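Local coordinates for protein 3,4-dihydroxy-2-butanone 4-phosphate synthase (Candida albicans, PDB 1TKS) that catalyses the conversion of D-ribulose 5-phosphate to formate and 3,4-dihydroxy-2-butanone 4-phosphate, a step of riboflavin biosynthesis, at residues B[15-21]-B[35-41]; B[91-97]-B[108-113]; B[44-48]-B[103-107]; B[71-75]-B[87-91]. All coordinates share one frame. Residue numbers count along the deposited sequence, not the author numbering.

Contact 1. Residues B[15-21]-B[35-41]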
# COMPACT_ATOMS: atom_id res chain seq x y z
N TYR B 15 -4.03 2.73 23.87
CA TYR B 15 -3.05 2.09 23.00
C TYR B 15 -2.66 0.74 23.59
O TYR B 15 -2.52 -0.25 22.87
CB TYR B 15 -1.84 3.02 22.86
CG TYR B 15 -0.84 2.64 21.79
CD1 TYR B 15 0.19 1.74 22.06
CD2 TYR B 15 -0.89 3.22 20.52
CE1 TYR B 15 1.14 1.43 21.10
CE2 TYR B 15 0.06 2.91 19.55
CZ TYR B 15 1.07 2.02 19.85
OH TYR B 15 2.02 1.73 18.90
N LYS B 16 -2.49 0.68 24.91
CA LYS B 16 -2.13 -0.57 25.57
C LYS B 16 -3.25 -1.60 25.41
O LYS B 16 -2.99 -2.81 25.33
CB LYS B 16 -1.87 -0.31 27.06
CG LYS B 16 -1.34 -1.51 27.83
CD LYS B 16 -1.19 -1.16 29.30
CE LYS B 16 -0.21 -0.01 29.50
NZ LYS B 16 -0.20 0.49 30.90
N ASN B 17 -4.49 -1.12 25.34
CA ASN B 17 -5.66 -1.99 25.21
C ASN B 17 -5.97 -2.33 23.75
O ASN B 17 -7.06 -2.82 23.44
CB ASN B 17 -6.88 -1.34 25.87
CG ASN B 17 -7.79 -2.34 26.55
OD1 ASN B 17 -8.78 -1.97 27.20
ND2 ASN B 17 -7.47 -3.63 26.42
N GLY B 18 -5.02 -2.07 22.86
CA GLY B 18 -5.20 -2.39 21.45
C GLY B 18 -6.00 -1.44 20.59
O GLY B 18 -6.44 -1.81 19.50
N GLU B 19 -6.19 -0.21 21.06
CA GLU B 19 -6.94 0.76 20.27
C GLU B 19 -6.00 1.53 19.37
O GLU B 19 -4.79 1.58 19.59
CB GLU B 19 -7.66 1.76 21.16
CG GLU B 19 -8.56 1.17 22.22
CD GLU B 19 -9.35 2.23 22.96
OE1 GLU B 19 -9.70 1.99 24.13
OE2 GLU B 19 -9.61 3.30 22.37
N PHE B 20 -6.59 2.13 18.35
CA PHE B 20 -5.87 2.97 17.42
C PHE B 20 -5.81 4.35 18.05
O PHE B 20 -6.59 4.67 18.95
CB PHE B 20 -6.63 3.11 16.10
CG PHE B 20 -6.39 2.01 15.12
CD1 PHE B 20 -7.38 1.08 14.83
CD2 PHE B 20 -5.18 1.94 14.44
CE1 PHE B 20 -7.16 0.09 13.87
CE2 PHE B 20 -4.95 0.95 13.48
CZ PHE B 20 -5.95 0.03 13.20
N LEU B 21 -4.88 5.15 17.57
CA LEU B 21 -4.75 6.54 17.99
C LEU B 21 -4.54 7.30 16.69
O LEU B 21 -3.85 6.82 15.79
CB LEU B 21 -3.54 6.75 18.91
CG LEU B 21 -3.69 6.30 20.36
CD1 LEU B 21 -2.38 6.56 21.11
CD2 LEU B 21 -4.83 7.06 21.03
N LEU B 35 -3.25 6.83 11.38
CA LEU B 35 -3.74 5.89 12.37
C LEU B 35 -2.53 5.07 12.82
O LEU B 35 -1.75 4.62 11.98
CB LEU B 35 -4.79 4.96 11.76
CG LEU B 35 -6.19 5.56 11.65
CD1 LEU B 35 -7.08 4.62 10.87
CD2 LEU B 35 -6.75 5.80 13.05
N ILE B 36 -2.37 4.90 14.12
CA ILE B 36 -1.26 4.12 14.67
C ILE B 36 -1.73 3.24 15.83
O ILE B 36 -2.53 3.67 16.65
CB ILE B 36 -0.13 5.02 15.25
CG1 ILE B 36 0.29 6.08 14.23
CG2 ILE B 36 1.05 4.15 15.66
CD1 ILE B 36 1.44 6.97 14.70
N MET B 37 -1.24 2.01 15.87
CA MET B 37 -1.56 1.10 16.97
C MET B 37 -0.43 0.11 17.17
O MET B 37 0.47 0.01 16.34
CB MET B 37 -2.89 0.35 16.72
CG MET B 37 -2.87 -0.77 15.67
SD MET B 37 -4.33 -1.83 15.81
CE MET B 37 -3.91 -2.85 17.21
N ALA B 38 -0.47 -0.60 18.29
CA ALA B 38 0.56 -1.58 18.63
C ALA B 38 0.61 -2.69 17.59
O ALA B 38 -0.41 -3.31 17.29
CB ALA B 38 0.28 -2.15 20.01
N ALA B 39 1.80 -2.96 17.07
CA ALA B 39 1.97 -4.00 16.06
C ALA B 39 1.54 -5.38 16.56
O ALA B 39 0.89 -6.14 15.83
CB ALA B 39 3.42 -4.05 15.59
N GLU B 40 1.89 -5.70 17.80
CA GLU B 40 1.56 -7.00 18.37
C GLU B 40 0.08 -7.20 18.64
O GLU B 40 -0.36 -8.32 18.89
CB GLU B 40 2.35 -7.21 19.67
CG GLU B 40 2.05 -6.19 20.75
CD GLU B 40 3.06 -6.23 21.88
OE1 GLU B 40 2.91 -7.05 22.80
OE2 GLU B 40 4.03 -5.45 21.81
N LEU B 41 -0.70 -6.13 18.57
CA LEU B 41 -2.12 -6.25 18.87
C LEU B 41 -3.05 -6.12 17.67
O LEU B 41 -4.26 -6.28 17.82
CB LEU B 41 -2.52 -5.21 19.92
CG LEU B 41 -1.75 -5.23 21.24
CD1 LEU B 41 -2.22 -4.09 22.13
CD2 LEU B 41 -1.95 -6.57 21.93
O HOH W 1 -2.76 -0.35 20.10
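A single water does the work of a missing strand pairing here. It donates to Y15 O and E19 O (both 2.8 Å) and accepts from A38 N at 2.9 Å, tying the end of helix 8-16 to the end of strand 34-38 where the two backbones have parted. Only one pair, L21 with I36, is in true antiparallel register: L21 N to I36 O and I36 N to L21 O are both 2.9 Å hydrogen bonds. The approach to that pair is a Schellman motif, with G18 at positive phi as the C-prime residue and G18 N bonded to Y15 O at 3.1 Å. It turns the chain from the helix into strand 21-24, the neighbour of 34-38 in a mixed four-stranded sheet. At these backbone angles a beta carbon on G18 would jam against the carbonyl oxygen of N17; L41 CD1 packs 3.5 Å from G18 CA. The remaining side chains separate by face. F20 and M37 form a Met-aromatic contact, M37 SD sitting over the ring 3.8 Å from its centroid, and helix 44-52 packs against both residues through K46. Y15 instead lays its ring against A38, Y15 CE1 to A38 CB 3.8 Å, while its hydroxyl bonds to S153.

Contact 2. Residues B[91-97]-B[108-113]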
# COMPACT_ATOMS: atom_id res chain seq x y z
N CYS B 91 8.43 -7.47 3.53
CA CYS B 91 8.38 -8.85 3.97
C CYS B 91 6.98 -9.37 4.30
O CYS B 91 6.04 -8.59 4.50
CB CYS B 91 9.26 -9.02 5.22
SG CYS B 91 8.58 -8.17 6.68
N ASP B 92 6.88 -10.69 4.34
CA ASP B 92 5.66 -11.43 4.67
C ASP B 92 6.09 -12.53 5.64
O ASP B 92 7.14 -13.14 5.45
CB ASP B 92 5.06 -12.12 3.45
CG ASP B 92 4.32 -11.18 2.53
OD1 ASP B 92 4.24 -11.50 1.33
OD2 ASP B 92 3.81 -10.15 3.00
N PHE B 93 5.29 -12.78 6.66
CA PHE B 93 5.59 -13.86 7.59
C PHE B 93 5.23 -15.11 6.78
O PHE B 93 4.12 -15.21 6.26
CB PHE B 93 4.71 -13.78 8.83
CG PHE B 93 5.09 -14.74 9.91
CD1 PHE B 93 6.32 -14.65 10.55
CD2 PHE B 93 4.20 -15.74 10.31
CE1 PHE B 93 6.66 -15.52 11.58
CE2 PHE B 93 4.53 -16.62 11.34
CZ PHE B 93 5.76 -16.51 11.98
N ALA B 94 6.17 -16.04 6.68
CA ALA B 94 5.96 -17.26 5.90
C ALA B 94 4.81 -18.16 6.33
O ALA B 94 3.84 -18.34 5.59
CB ALA B 94 7.25 -18.06 5.86
N GLU B 95 4.91 -18.73 7.53
CA GLU B 95 3.88 -19.64 8.01
C GLU B 95 2.57 -18.98 8.41
O GLU B 95 2.51 -18.16 9.33
CB GLU B 95 4.43 -20.48 9.16
CG GLU B 95 3.44 -21.46 9.77
CD GLU B 95 4.10 -22.39 10.78
OE1 GLU B 95 4.70 -23.39 10.36
OE2 GLU B 95 4.01 -22.10 11.99
N GLY B 96 1.50 -19.35 7.71
CA GLY B 96 0.21 -18.78 8.02
C GLY B 96 -0.30 -17.83 6.96
O GLY B 96 -1.45 -17.41 7.03
N THR B 97 0.54 -17.47 6.00
CA THR B 97 0.09 -16.56 4.94
C THR B 97 0.11 -17.23 3.58
O THR B 97 0.77 -18.25 3.38
CB THR B 97 0.96 -15.28 4.82
OG1 THR B 97 2.30 -15.64 4.45
CG2 THR B 97 0.97 -14.52 6.13
N LEU B 108 -1.00 -10.68 10.47
CA LEU B 108 -0.14 -11.73 11.00
C LEU B 108 1.33 -11.34 10.87
O LEU B 108 2.11 -11.52 11.80
CB LEU B 108 -0.39 -13.06 10.27
CG LEU B 108 0.51 -14.27 10.57
CD1 LEU B 108 0.51 -14.56 12.07
CD2 LEU B 108 0.00 -15.49 9.80
N THR B 109 1.70 -10.79 9.72
CA THR B 109 3.07 -10.37 9.52
C THR B 109 3.44 -9.26 10.50
O THR B 109 4.53 -9.27 11.08
CB THR B 109 3.29 -9.88 8.08
OG1 THR B 109 3.12 -10.98 7.18
CG2 THR B 109 4.69 -9.30 7.90
N THR B 110 2.53 -8.31 10.69
CA THR B 110 2.78 -7.21 11.60
C THR B 110 2.99 -7.69 13.04
O THR B 110 3.92 -7.26 13.71
CB THR B 110 1.62 -6.19 11.55
OG1 THR B 110 1.53 -5.67 10.22
CG2 THR B 110 1.87 -5.05 12.51
N ARG B 111 2.13 -8.60 13.50
CA ARG B 111 2.27 -9.12 14.86
C ARG B 111 3.58 -9.90 14.98
O ARG B 111 4.25 -9.85 16.01
CB ARG B 111 1.09 -10.04 15.21
CG ARG B 111 -0.28 -9.35 15.24
CD ARG B 111 -1.33 -10.22 15.94
NE ARG B 111 -1.47 -11.53 15.32
CZ ARG B 111 -2.21 -11.78 14.24
NH1 ARG B 111 -2.89 -10.80 13.65
NH2 ARG B 111 -2.25 -13.01 13.73
N SER B 112 3.94 -10.60 13.91
CA SER B 112 5.16 -11.40 13.90
C SER B 112 6.41 -10.52 13.98
O SER B 112 7.41 -10.91 14.58
CB SER B 112 5.20 -12.27 12.65
OG SER B 112 4.11 -13.19 12.65
N LEU B 113 6.36 -9.34 13.38
CA LEU B 113 7.52 -8.46 13.45
C LEU B 113 7.71 -7.98 14.89
O LEU B 113 8.82 -7.69 15.31
CB LEU B 113 7.36 -7.27 12.50
CG LEU B 113 7.45 -7.64 11.01
CD1 LEU B 113 6.86 -6.53 10.16
CD2 LEU B 113 8.91 -7.89 10.63
O HOH W 2 1.88 -10.01 4.99
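F93, T109 and L108 each lose about 70 Å² to this contact, and between them they illustrate how a short strand can be fixed across a helix. The axes of strand 91-93 and helix 108-113 cross at 90° and approach to 7.2 Å, so the strand meets the helix over a short length. T109 supplies the polar link: F93 N donates to T109 OG1 at 2.9 Å and an almost straight 170°, giving a strand amide a helix side chain as acceptor. The same OG1 is bonded to D105 O one turn back and lies 2.7 Å from a water 2.8 Å from D92 OD2, an oxygen that also accepts from H128 N. F93 spreads its ring over S112, with S112 CB 3.8 Å from the ring centroid in a CH-pi contact; S112 OG lies over the ring too, 3.3 Å from F93 CG, while its proton goes to L108 O at 2.7 Å. L108 fills the space between the ring and the following turn, L108 CG 4.0 Å from F93 CD2 and L108 CD2 3.7 Å from G96 O. That type II turn, A94 to T97, has G96 at positive phi, where a beta carbon would collide with L108 CD2. Strand 91-93 pairs antiparallel with 123-124, whose F123 meets F93 edge-to-face, while L113, its CD2 4.0 Å from C91 SG, and T110 pack on strands 59-63 and 129-134.

Contact 3. Residues B[44-48]-B[103-107]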
# COMPACT_ATOMS: atom_id res chain seq x y z
N GLN B 44 -6.94 -9.18 12.36
CA GLN B 44 -7.41 -9.18 10.98
C GLN B 44 -8.43 -8.06 10.81
O GLN B 44 -8.34 -7.28 9.87
CB GLN B 44 -8.06 -10.52 10.65
CG GLN B 44 -8.42 -10.70 9.18
CD GLN B 44 -9.77 -10.10 8.80
OE1 GLN B 44 -10.14 -10.10 7.62
NE2 GLN B 44 -10.51 -9.60 9.78
N GLU B 45 -9.38 -7.98 11.73
CA GLU B 45 -10.42 -6.95 11.67
C GLU B 45 -9.83 -5.55 11.77
O GLU B 45 -10.26 -4.64 11.05
CB GLU B 45 -11.45 -7.13 12.78
CG GLU B 45 -12.26 -8.43 12.75
CD GLU B 45 -11.44 -9.65 13.13
OE1 GLU B 45 -10.39 -9.50 13.78
OE2 GLU B 45 -11.88 -10.77 12.80
N LYS B 46 -8.86 -5.36 12.66
CA LYS B 46 -8.26 -4.04 12.83
C LYS B 46 -7.43 -3.63 11.62
O LYS B 46 -7.36 -2.44 11.29
CB LYS B 46 -7.41 -4.02 14.10
CG LYS B 46 -8.26 -4.00 15.37
CD LYS B 46 -7.43 -4.23 16.61
CE LYS B 46 -8.28 -4.03 17.86
NZ LYS B 46 -7.53 -4.27 19.11
N MET B 47 -6.82 -4.61 10.97
CA MET B 47 -6.03 -4.33 9.77
C MET B 47 -7.00 -3.99 8.64
O MET B 47 -6.73 -3.12 7.81
CB MET B 47 -5.19 -5.55 9.36
CG MET B 47 -4.40 -5.33 8.07
SD MET B 47 -3.13 -4.04 8.15
CE MET B 47 -3.97 -2.60 7.68
N ALA B 48 -8.14 -4.68 8.60
CA ALA B 48 -9.12 -4.41 7.57
C ALA B 48 -9.62 -2.97 7.74
O ALA B 48 -9.87 -2.26 6.77
CB ALA B 48 -10.29 -5.39 7.66
N ALA B 103 -5.93 -8.90 4.64
CA ALA B 103 -5.92 -8.27 5.95
C ALA B 103 -5.37 -9.27 6.96
O ALA B 103 -4.57 -8.91 7.83
CB ALA B 103 -7.34 -7.85 6.33
N HIS B 104 -5.79 -10.53 6.84
CA HIS B 104 -5.33 -11.58 7.74
C HIS B 104 -3.81 -11.73 7.69
O HIS B 104 -3.15 -11.80 8.73
CB HIS B 104 -5.97 -12.92 7.36
CG HIS B 104 -5.26 -14.11 7.93
ND1 HIS B 104 -5.65 -14.73 9.10
CD2 HIS B 104 -4.17 -14.78 7.50
CE1 HIS B 104 -4.82 -15.72 9.37
NE2 HIS B 104 -3.91 -15.78 8.41
N ASP B 105 -3.27 -11.80 6.48
CA ASP B 105 -1.84 -11.96 6.29
C ASP B 105 -1.03 -10.75 6.74
O ASP B 105 -0.02 -10.90 7.44
CB ASP B 105 -1.54 -12.27 4.82
CG ASP B 105 -1.97 -13.68 4.41
OD1 ASP B 105 -2.61 -14.38 5.22
OD2 ASP B 105 -1.68 -14.08 3.27
N ARG B 106 -1.45 -9.55 6.35
CA ARG B 106 -0.71 -8.36 6.77
C ARG B 106 -0.75 -8.19 8.28
O ARG B 106 0.23 -7.75 8.87
CB ARG B 106 -1.24 -7.10 6.05
CG ARG B 106 -0.69 -6.98 4.64
CD ARG B 106 -0.78 -5.57 4.07
NE ARG B 106 -2.09 -5.25 3.51
CZ ARG B 106 -2.37 -4.10 2.91
NH1 ARG B 106 -1.43 -3.17 2.81
NH2 ARG B 106 -3.57 -3.88 2.39
N ALA B 107 -1.86 -8.55 8.90
CA ALA B 107 -1.96 -8.44 10.35
C ALA B 107 -1.02 -9.46 11.01
O ALA B 107 -0.33 -9.14 11.97
CB ALA B 107 -3.40 -8.69 10.80
O HOH W 3 -8.25 -11.29 5.49
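Two helices packed almost crosswise, their short axes 104° apart and 7.9 Å at closest approach, show how small residues permit close helix packing. Helix 44-52 and helix 103-114 meet here through their first turns. A103 sits at the centre, its CB 3.7 Å from Q44 O and 4.1 Å from A48 CB, with its carbonyl oxygen 3.6 Å from M47 CG. H104 CA lies 3.5 Å from Q44 CG, while the imidazole leads away to bond G96 O through NE2. R106 lends its CB to M47 CG at 4.1 Å; its guanidinium goes to G56 O and, across the dimer interface, to S55 O of the second subunit, whose L174 and D172 also pack on Q44 and A48. A107 completes the row, its CB 3.9 Å from M47 CB. No direct hydrogen bond joins the segments, but one water donates to Q44 OE1 at 3.1 Å and accepts from H104 N at 2.9 Å.

Contact 4. Residues B[71-75]-B[87-91]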
# COMPACT_ATOMS: atom_id res chain seq x y z
N GLU B 71 17.02 -9.14 10.43
CA GLU B 71 17.71 -9.03 9.15
C GLU B 71 16.86 -8.31 8.11
O GLU B 71 16.66 -8.79 6.99
CB GLU B 71 18.10 -10.42 8.63
CG GLU B 71 19.10 -11.14 9.52
CD GLU B 71 19.57 -12.46 8.93
OE1 GLU B 71 20.38 -13.15 9.58
OE2 GLU B 71 19.13 -12.81 7.81
N LEU B 72 16.36 -7.14 8.49
CA LEU B 72 15.55 -6.31 7.61
C LEU B 72 16.35 -5.02 7.36
O LEU B 72 16.10 -3.99 7.97
CB LEU B 72 14.21 -5.98 8.28
CG LEU B 72 13.25 -7.15 8.48
CD1 LEU B 72 12.04 -6.70 9.30
CD2 LEU B 72 12.81 -7.70 7.13
N PRO B 73 17.33 -5.09 6.45
CA PRO B 73 18.15 -3.92 6.12
C PRO B 73 17.42 -2.88 5.30
O PRO B 73 16.39 -3.16 4.69
CB PRO B 73 19.33 -4.54 5.37
CG PRO B 73 18.68 -5.66 4.63
CD PRO B 73 17.77 -6.27 5.68
N PRO B 74 17.95 -1.64 5.28
CA PRO B 74 17.34 -0.55 4.51
C PRO B 74 17.15 -1.00 3.07
O PRO B 74 17.98 -1.73 2.52
CB PRO B 74 18.35 0.57 4.65
CG PRO B 74 18.90 0.34 6.03
CD PRO B 74 19.11 -1.15 6.04
N MET B 75 16.06 -0.56 2.46
CA MET B 75 15.77 -0.93 1.08
C MET B 75 16.91 -0.48 0.17
O MET B 75 17.27 -1.16 -0.78
CB MET B 75 14.46 -0.29 0.64
CG MET B 75 13.91 -0.85 -0.64
SD MET B 75 12.35 -0.05 -0.99
CE MET B 75 11.22 -1.00 0.04
N TYR B 87 12.87 3.13 4.67
CA TYR B 87 12.18 1.85 4.51
C TYR B 87 13.20 0.72 4.49
O TYR B 87 14.37 0.93 4.17
CB TYR B 87 11.44 1.79 3.18
CG TYR B 87 10.33 2.80 2.99
CD1 TYR B 87 10.59 4.05 2.44
CD2 TYR B 87 9.02 2.48 3.34
CE1 TYR B 87 9.57 4.97 2.23
CE2 TYR B 87 7.99 3.39 3.14
CZ TYR B 87 8.27 4.63 2.59
OH TYR B 87 7.25 5.52 2.38
N THR B 88 12.74 -0.48 4.83
CA THR B 88 13.60 -1.66 4.79
C THR B 88 12.99 -2.50 3.68
O THR B 88 11.95 -2.13 3.12
CB THR B 88 13.54 -2.50 6.09
OG1 THR B 88 12.30 -3.23 6.14
CG2 THR B 88 13.64 -1.61 7.31
N ILE B 89 13.63 -3.60 3.33
CA ILE B 89 13.10 -4.49 2.31
C ILE B 89 11.75 -4.96 2.86
O ILE B 89 11.61 -5.16 4.06
CB ILE B 89 14.02 -5.70 2.10
CG1 ILE B 89 15.44 -5.20 1.85
CG2 ILE B 89 13.53 -6.54 0.93
CD1 ILE B 89 16.49 -6.30 1.89
N THR B 90 10.76 -5.11 1.99
CA THR B 90 9.44 -5.54 2.44
C THR B 90 9.47 -7.01 2.83
O THR B 90 10.40 -7.73 2.49
CB THR B 90 8.39 -5.33 1.34
OG1 THR B 90 8.80 -6.02 0.15
CG2 THR B 90 8.24 -3.85 1.04
N CYS B 91 8.43 -7.47 3.53
CA CYS B 91 8.38 -8.85 3.97
C CYS B 91 6.98 -9.37 4.30
O CYS B 91 6.04 -8.59 4.50
CB CYS B 91 9.26 -9.02 5.22
SG CYS B 91 8.58 -8.17 6.68
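Two backbone hydrogen bonds hold these loops together: M75 N to Y87 O at 2.8 Å and a near-straight 168°, and I89 N to P73 O at 3.1 Å and 149°. They flank P74 and T88, whose CA atoms are just 3.9 Å apart, and make an isolated beta bridge between segments that otherwise have hardly any regular structure. Two CA-H...O contacts reinforce it, P74 CA to Y87 O at 3.3 Å and T88 CA to P73 O at 3.2 Å. T88 OG1 turns back along its own chain to donate to I89 O at 2.9 Å. Packing spreads outward from the bridge. P73 CG meets I89 CD1 at 3.6 Å, M75 lays its CE against T88 O (3.4 Å) and Y87 CB (4.2 Å), and L72 CD2 reaches C91 CB at 4.2 Å, where L113 of helix 103-114 also packs. M75 also packs on T90 of the second subunit, and I89 and T90 on M75 of that subunit, so the bridge lies at the dimer interface. Y87 stands close to T85, a probable binding residue for D-ribulose 5-phosphate. Lacking an amide proton, P73 and P74 can accept but not donate N-H hydrogen bonds, which suits an isolated bridge better than an extended sheet.

Helix 103-114 ties the set together: contact 3 uses its first turn and contact 2 the next, their centres about 11 Å apart, with H104 NE2 and G96 O (3.3 Å) probably hydrogen-bonded. Contact 1 joins contact 3 through a probable bond of K46 NZ to G18 O at 2.7 Å, and contact 2 where A39 CB lies 3.6 Å from T110 CG2. Contact 4 shares C91 with contact 2 but lies about 23 Å, centre to centre, from contact 1. Both nevertheless lie near the probable substrate site, the side chain of I36 about 5 Å from that of D34 and Y87 about 4 Å from T85; I36 is also about 5 Å from H145, a probable metal ligand. Contacts 3 and 4 both reach the second subunit.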